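Local coordinates for glutamine amidotransferase subunit pdxT (Thermus thermophilus, PDB 2YWD), which probably hydrolyses glutamine to glutamate and ammonia, which is passed to the partner subunit PdxS for the synthesis of pyridoxal 5'-phosphate, at residues W106-F112 with R137-R143; L144-E149 with P158-Q163. One frame throughout, in Å; residues are numbered along the deposited sequence.

Overall arrangement
From the N terminus, the chain reaches contact 1 at 106-112, the last residues of strand 103-108 and the loop after it, runs out through the antiparallel pair 118-125 and 129-136, and returns at 137-143 to close that excursion. Contact 2 opens at the very next residue: 144-149 leads out of strand 140-144 into strand 149-154, and 158-163 comes back beside it. The two loops therefore follow one another without nesting or crossing. Contact 1 belongs to the small three-stranded sheet, contact 2 to the edge of the seven-stranded sheet. Phe141 of contact 1 joins them, its ring packing on Pro158, Val159 and Val161 of contact 2.

Contact 1: W106-F112 with R137-R143; sequences WVERNAF and RAPVFRR
Trp106 and Arg143 pair at one end of this antiparallel ladder, their side chains side by side. The Arg143 chain, bent at chi3 (-51°), holds its guanidinium over one face of the indole. CZ of Arg143 stands 3.9 Å from the centroid of the Trp106 six-membered ring, a cation-pi contact. The two planes are tilted 55° apart. The backbone beneath is a classic beta bulge, Arg142 and Arg143 standing across from the single Trp106. Trp106 O takes a bond of 2.7 Å from Arg142 N and a weak one from Arg143 N.

Further along, Glu108 N and O pair with Val140 O and N. The Glu108 side chain is extended, CG anti to the backbone N (chi1 -166°), and meets Arg142, whose chain bends at chi2. Arg142 grips side-on, NE at 2.8 Å and NH2 at 2.9 Å from the single atom Glu108 OE1. NE arrives nearly along the carboxylate C-O axis; NH2 comes from above the carboxylate plane. On the other face of the sheet, Val107 sets CG1 against Pro139 CB and CG2 against Phe141 CD1 (3.6 Å).

From the loop after strand 103-108, Phe112 brings its ring to Val140 CG2, which sits over one face in a CH-pi contact, while Ala138 O lies at that ring's edge. A water ties Asn110 OD1 and Ala138 O to Phe112 N.

Arg109 and Arg137, predicted to bind glutamine, lie on these two segments, and the Pro139 side chain comes within about 5 Å of that of Cys81, the predicted nucleophile. Pi and charge contacts thus tie Trp106 to Arg143 and Glu108 to Arg142, while Val107 and Pro139 pack toward Ile85 of helix 82-87 and Phe141 toward strand 157-163; Val140 keeps the Glu108 face partly apolar.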
loop_
_atom_site.group_PDB
_atom_site.type_symbol
_atom_site.label_atom_id
_atom_site.label_comp_id
_atom_site.label_asym_id
_atom_site.label_seq_id
_atom_site.Cartn_x
_atom_site.Cartn_y
_atom_site.Cartn_z
ATOM N N TRP A 106 1.542 -10.321 9.145
ATOM C CA TRP A 106 0.229 -10.780 9.580
ATOM C C TRP A 106 -0.535 -9.489 9.827
ATOM O O TRP A 106 -0.146 -8.698 10.684
ATOM C CB TRP A 106 0.334 -11.554 10.896
ATOM C CG TRP A 106 0.726 -12.991 10.749
ATOM C CD1 TRP A 106 1.659 -13.508 9.900
ATOM C CD2 TRP A 106 0.220 -14.093 11.510
ATOM N NE1 TRP A 106 1.767 -14.869 10.085
ATOM C CE2 TRP A 106 0.894 -15.251 11.068
ATOM C CE3 TRP A 106 -0.738 -14.211 12.527
ATOM C CZ2 TRP A 106 0.642 -16.517 11.608
ATOM C CZ3 TRP A 106 -0.989 -15.470 13.066
ATOM C CH2 TRP A 106 -0.300 -16.606 12.603
ATOM N N VAL A 107 -1.607 -9.268 9.075
ATOM C CA VAL A 107 -2.389 -8.051 9.236
ATOM C C VAL A 107 -3.823 -8.347 9.637
ATOM O O VAL A 107 -4.467 -9.230 9.072
ATOM C CB VAL A 107 -2.424 -7.228 7.930
ATOM C CG1 VAL A 107 -3.342 -6.023 8.097
ATOM C CG2 VAL A 107 -1.018 -6.775 7.560
ATOM N N GLU A 108 -4.325 -7.601 10.616
ATOM C CA GLU A 108 -5.704 -7.778 11.049
ATOM C C GLU A 108 -6.480 -6.540 10.611
ATOM O O GLU A 108 -6.099 -5.408 10.921
ATOM C CB GLU A 108 -5.793 -7.944 12.567
ATOM C CG GLU A 108 -7.156 -8.459 13.018
ATOM C CD GLU A 108 -7.299 -8.537 14.523
ATOM O OE1 GLU A 108 -6.267 -8.494 15.229
ATOM O OE2 GLU A 108 -8.452 -8.650 14.995
ATOM N N ARG A 109 -7.561 -6.761 9.875
ATOM C CA ARG A 109 -8.389 -5.672 9.375
ATOM C C ARG A 109 -9.078 -4.887 10.491
ATOM O O ARG A 109 -9.480 -5.465 11.504
ATOM C CB ARG A 109 -9.440 -6.241 8.411
ATOM C CG ARG A 109 -8.869 -6.695 7.067
ATOM C CD ARG A 109 -9.825 -7.645 6.348
ATOM N NE ARG A 109 -11.209 -7.199 6.469
ATOM C CZ ARG A 109 -12.265 -7.911 6.090
ATOM N NH1 ARG A 109 -12.108 -9.112 5.549
ATOM N NH2 ARG A 109 -13.486 -7.431 6.285
ATOM N N ASN A 110 -9.180 -3.569 10.300
ATOM C CA ASN A 110 -9.852 -2.648 11.230
ATOM C C ASN A 110 -9.785 -3.141 12.680
ATOM O O ASN A 110 -10.811 -3.424 13.308
ATOM C CB ASN A 110 -11.310 -2.489 10.771
ATOM C CG ASN A 110 -12.074 -1.451 11.563
ATOM O OD1 ASN A 110 -11.490 -0.547 12.152
ATOM N ND2 ASN A 110 -13.400 -1.566 11.560
ATOM N N ALA A 111 -8.570 -3.204 13.215
ATOM C CA ALA A 111 -8.354 -3.733 14.555
ATOM C C ALA A 111 -7.803 -2.802 15.628
ATOM O O ALA A 111 -7.324 -3.286 16.657
ATOM C CB ALA A 111 -7.451 -4.969 14.448
ATOM N N PHE A 112 -7.883 -1.489 15.427
ATOM C CA PHE A 112 -7.351 -0.558 16.428
ATOM C C PHE A 112 -8.131 -0.473 17.736
ATOM O O PHE A 112 -7.605 -0.001 18.747
ATOM C CB PHE A 112 -7.204 0.842 15.843
ATOM C CG PHE A 112 -5.824 1.144 15.374
ATOM C CD1 PHE A 112 -5.457 0.922 14.050
ATOM C CD2 PHE A 112 -4.871 1.621 16.267
ATOM C CE1 PHE A 112 -4.155 1.175 13.620
ATOM C CE2 PHE A 112 -3.567 1.877 15.848
ATOM C CZ PHE A 112 -3.209 1.654 14.522
ATOM N N ARG A 137 -10.505 3.344 9.973
ATOM C CA ARG A 137 -10.791 1.909 10.096
ATOM C C ARG A 137 -9.485 1.162 9.829
ATOM O O ARG A 137 -9.470 0.079 9.249
ATOM C CB ARG A 137 -11.851 1.477 9.076
ATOM C CG ARG A 137 -13.239 2.059 9.318
ATOM C CD ARG A 137 -14.272 1.393 8.419
ATOM N NE ARG A 137 -13.917 1.523 7.010
ATOM C CZ ARG A 137 -14.122 2.616 6.282
ATOM N NH1 ARG A 137 -14.696 3.683 6.823
ATOM N NH2 ARG A 137 -13.737 2.647 5.014
ATOM N N ALA A 138 -8.388 1.758 10.281
ATOM C CA ALA A 138 -7.055 1.222 10.045
ATOM C C ALA A 138 -6.768 -0.221 10.444
ATOM O O ALA A 138 -7.186 -0.688 11.503
ATOM C CB ALA A 138 -6.027 2.140 10.694
ATOM N N PRO A 139 -6.049 -0.951 9.578
ATOM C CA PRO A 139 -5.701 -2.340 9.872
ATOM C C PRO A 139 -4.489 -2.292 10.802
ATOM O O PRO A 139 -3.847 -1.247 10.946
ATOM C CB PRO A 139 -5.352 -2.904 8.500
ATOM C CG PRO A 139 -4.709 -1.728 7.827
ATOM C CD PRO A 139 -5.653 -0.594 8.202
ATOM N N VAL A 140 -4.174 -3.417 11.426
ATOM C CA VAL A 140 -3.043 -3.478 12.333
ATOM C C VAL A 140 -2.035 -4.523 11.879
ATOM O O VAL A 140 -2.407 -5.629 11.485
ATOM C CB VAL A 140 -3.524 -3.808 13.768
ATOM C CG1 VAL A 140 -2.330 -4.046 14.699
ATOM C CG2 VAL A 140 -4.390 -2.663 14.293
ATOM N N PHE A 141 -0.760 -4.156 11.905
ATOM C CA PHE A 141 0.306 -5.079 11.541
ATOM C C PHE A 141 0.578 -5.876 12.816
ATOM O O PHE A 141 1.239 -5.379 13.726
ATOM C CB PHE A 141 1.563 -4.306 11.135
ATOM C CG PHE A 141 1.472 -3.654 9.784
ATOM C CD1 PHE A 141 1.534 -4.419 8.623
ATOM C CD2 PHE A 141 1.349 -2.271 9.670
ATOM C CE1 PHE A 141 1.480 -3.818 7.364
ATOM C CE2 PHE A 141 1.293 -1.658 8.415
ATOM C CZ PHE A 141 1.360 -2.434 7.262
ATOM N N ARG A 142 0.067 -7.104 12.884
ATOM C CA ARG A 142 0.244 -7.932 14.076
ATOM C C ARG A 142 1.632 -8.554 14.217
ATOM O O ARG A 142 2.222 -8.524 15.304
ATOM C CB ARG A 142 -0.830 -9.023 14.120
ATOM C CG ARG A 142 -2.250 -8.494 14.344
ATOM C CD ARG A 142 -2.378 -7.791 15.695
ATOM N NE ARG A 142 -3.773 -7.511 16.031
ATOM C CZ ARG A 142 -4.174 -6.906 17.144
ATOM N NH1 ARG A 142 -3.282 -6.505 18.047
ATOM N NH2 ARG A 142 -5.470 -6.707 17.360
ATOM N N ARG A 143 2.148 -9.129 13.138
ATOM C CA ARG A 143 3.481 -9.730 13.170
ATOM C C ARG A 143 4.209 -9.414 11.878
ATOM O O ARG A 143 3.581 -9.270 10.828
ATOM C CB ARG A 143 3.403 -11.248 13.340
ATOM C CG ARG A 143 2.607 -11.706 14.548
ATOM C CD ARG A 143 3.009 -13.109 14.973
ATOM N NE ARG A 143 2.995 -14.058 13.864
ATOM C CZ ARG A 143 3.334 -15.339 13.977
ATOM N NH1 ARG A 143 3.711 -15.826 15.153
ATOM N NH2 ARG A 143 3.300 -16.136 12.916
HETATM O O HOH W 1 -9.112 0.057 13.249
HETATM O O HOH W 2 -9.213 -2.953 7.625
#

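Contact 2: L144-E149 with P158-Q163; sequences LGEGVE and PVLVRQ
Glu149 and Arg162 form the backbone tie here, a hydrogen-bonded antiparallel pair at the open end of the beta hairpin made by strands 149-154 and 157-163. Glu149 N gives to Arg162 O at 2.8 Å, and Arg162 N returns a bond of the same length to Glu149 O. Glu149 O also receives a CA-H...O contact from Val161 CA, 3.2 Å away. Just upstream, a type I turn from Gly145 to Val148, closed by Val148 N to Gly145 O, swings the chain into this pairing.

The apolar contacts lie on the Val161 side. Leu144 and Val161 meet end on, CD1 of Leu144 standing 3.8 Å from CG1 of Val161; the same Leu144 methyl also rests on Pro158 CB. Val148, its chi1 at -177°, turns CG1 away from its own amide nitrogen, sets that methyl 3.8 Å from Val161 CB and points CG2 to Gln163 OE1. Leu103 and Ala105 of strand 103-108 pack onto the same cluster.

Among the polar ends, Gln163 holds the backbone of Val102 and Glu104 through NE2 and OE1, while Arg162 bonds Gly164 O and Tyr184 OH. Glu149 OE1 stays 5.0 Å from Arg162 NE, and Glu126 brings a second carboxylate close to OE2, which probably works against Glu149's charge. Cohesion thus rests on two backbone bonds and a few methyl contacts, joining the turn and the start of edge strand 149-154 to strand 157-163, the next strand in.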
loop_
_atom_site.group_PDB
_atom_site.type_symbol
_atom_site.label_atom_id
_atom_site.label_comp_id
_atom_site.label_asym_id
_atom_site.label_seq_id
_atom_site.Cartn_x
_atom_site.Cartn_y
_atom_site.Cartn_z
ATOM N N LEU A 144 5.532 -9.309 11.958
ATOM C CA LEU A 144 6.351 -9.006 10.789
ATOM C C LEU A 144 7.499 -10.000 10.654
ATOM O O LEU A 144 8.107 -10.391 11.649
ATOM C CB LEU A 144 6.921 -7.589 10.900
ATOM C CG LEU A 144 5.905 -6.454 11.056
ATOM C CD1 LEU A 144 6.637 -5.127 11.209
ATOM C CD2 LEU A 144 4.980 -6.418 9.845
ATOM N N GLY A 145 7.790 -10.402 9.421
ATOM C CA GLY A 145 8.877 -11.335 9.186
ATOM C C GLY A 145 10.217 -10.673 9.455
ATOM O O GLY A 145 10.303 -9.447 9.543
ATOM N N GLU A 146 11.264 -11.482 9.578
ATOM C CA GLU A 146 12.605 -10.976 9.859
ATOM C C GLU A 146 13.157 -10.023 8.797
ATOM O O GLU A 146 13.918 -9.108 9.113
ATOM C CB GLU A 146 13.567 -12.155 10.053
ATOM C CG GLU A 146 14.979 -11.755 10.439
ATOM C CD GLU A 146 15.838 -12.949 10.817
ATOM O OE1 GLU A 146 15.518 -13.616 11.826
ATOM O OE2 GLU A 146 16.828 -13.222 10.102
ATOM N N GLY A 147 12.775 -10.231 7.542
ATOM C CA GLY A 147 13.267 -9.366 6.481
ATOM C C GLY A 147 12.464 -8.092 6.269
ATOM O O GLY A 147 12.632 -7.410 5.253
ATOM N N VAL A 148 11.596 -7.760 7.222
ATOM C CA VAL A 148 10.767 -6.562 7.105
ATOM C C VAL A 148 11.281 -5.419 7.971
ATOM O O VAL A 148 11.568 -5.596 9.155
ATOM C CB VAL A 148 9.305 -6.861 7.490
ATOM C CG1 VAL A 148 8.447 -5.617 7.290
ATOM C CG2 VAL A 148 8.773 -8.009 6.643
ATOM N N GLU A 149 11.397 -4.241 7.369
ATOM C CA GLU A 149 11.883 -3.066 8.073
ATOM C C GLU A 149 10.733 -2.158 8.517
ATOM O O GLU A 149 9.803 -1.905 7.752
ATOM C CB GLU A 149 12.846 -2.300 7.158
ATOM C CG GLU A 149 13.323 -0.965 7.695
ATOM C CD GLU A 149 14.403 -0.349 6.819
ATOM O OE1 GLU A 149 14.241 -0.358 5.578
ATOM O OE2 GLU A 149 15.408 0.149 7.373
ATOM N N PRO A 158 4.062 -0.764 14.642
ATOM C CA PRO A 158 4.491 -0.496 13.266
ATOM C C PRO A 158 3.299 -0.050 12.418
ATOM O O PRO A 158 2.247 -0.688 12.459
ATOM C CB PRO A 158 5.024 -1.849 12.799
ATOM C CG PRO A 158 5.508 -2.481 14.062
ATOM C CD PRO A 158 4.395 -2.148 15.028
ATOM N N VAL A 159 3.464 1.037 11.665
ATOM C CA VAL A 159 2.400 1.539 10.795
ATOM C C VAL A 159 2.883 1.768 9.363
ATOM O O VAL A 159 2.079 1.980 8.459
ATOM C CB VAL A 159 1.774 2.844 11.342
ATOM C CG1 VAL A 159 1.082 2.556 12.673
ATOM C CG2 VAL A 159 2.835 3.916 11.505
ATOM N N LEU A 160 4.198 1.744 9.170
ATOM C CA LEU A 160 4.795 1.891 7.838
ATOM C C LEU A 160 5.929 0.878 7.794
ATOM O O LEU A 160 6.864 0.956 8.590
ATOM C CB LEU A 160 5.354 3.299 7.609
ATOM C CG LEU A 160 6.013 3.489 6.229
ATOM C CD1 LEU A 160 4.962 3.305 5.135
ATOM C CD2 LEU A 160 6.642 4.875 6.119
ATOM N N VAL A 161 5.838 -0.083 6.879
ATOM C CA VAL A 161 6.860 -1.112 6.782
ATOM C C VAL A 161 7.354 -1.290 5.357
ATOM O O VAL A 161 6.646 -0.985 4.399
ATOM C CB VAL A 161 6.336 -2.467 7.296
ATOM C CG1 VAL A 161 5.856 -2.330 8.734
ATOM C CG2 VAL A 161 5.207 -2.962 6.402
ATOM N N ARG A 162 8.573 -1.798 5.227
ATOM C CA ARG A 162 9.172 -2.012 3.919
ATOM C C ARG A 162 9.888 -3.354 3.822
ATOM O O ARG A 162 10.546 -3.795 4.763
ATOM C CB ARG A 162 10.160 -0.883 3.606
ATOM C CG ARG A 162 10.959 -1.091 2.325
ATOM C CD ARG A 162 11.895 0.076 2.035
ATOM N NE ARG A 162 12.713 -0.181 0.850
ATOM C CZ ARG A 162 13.576 0.683 0.317
ATOM N NH1 ARG A 162 13.750 1.884 0.855
ATOM N NH2 ARG A 162 14.273 0.340 -0.758
ATOM N N GLN A 163 9.731 -3.999 2.674
ATOM C CA GLN A 163 10.371 -5.272 2.394
ATOM C C GLN A 163 10.857 -5.163 0.959
ATOM O O GLN A 163 10.098 -5.406 0.021
ATOM C CB GLN A 163 9.372 -6.419 2.520
ATOM C CG GLN A 163 9.926 -7.765 2.095
ATOM C CD GLN A 163 8.869 -8.850 2.102
ATOM O OE1 GLN A 163 8.395 -9.268 3.159
ATOM N NE2 GLN A 163 8.484 -9.305 0.915
#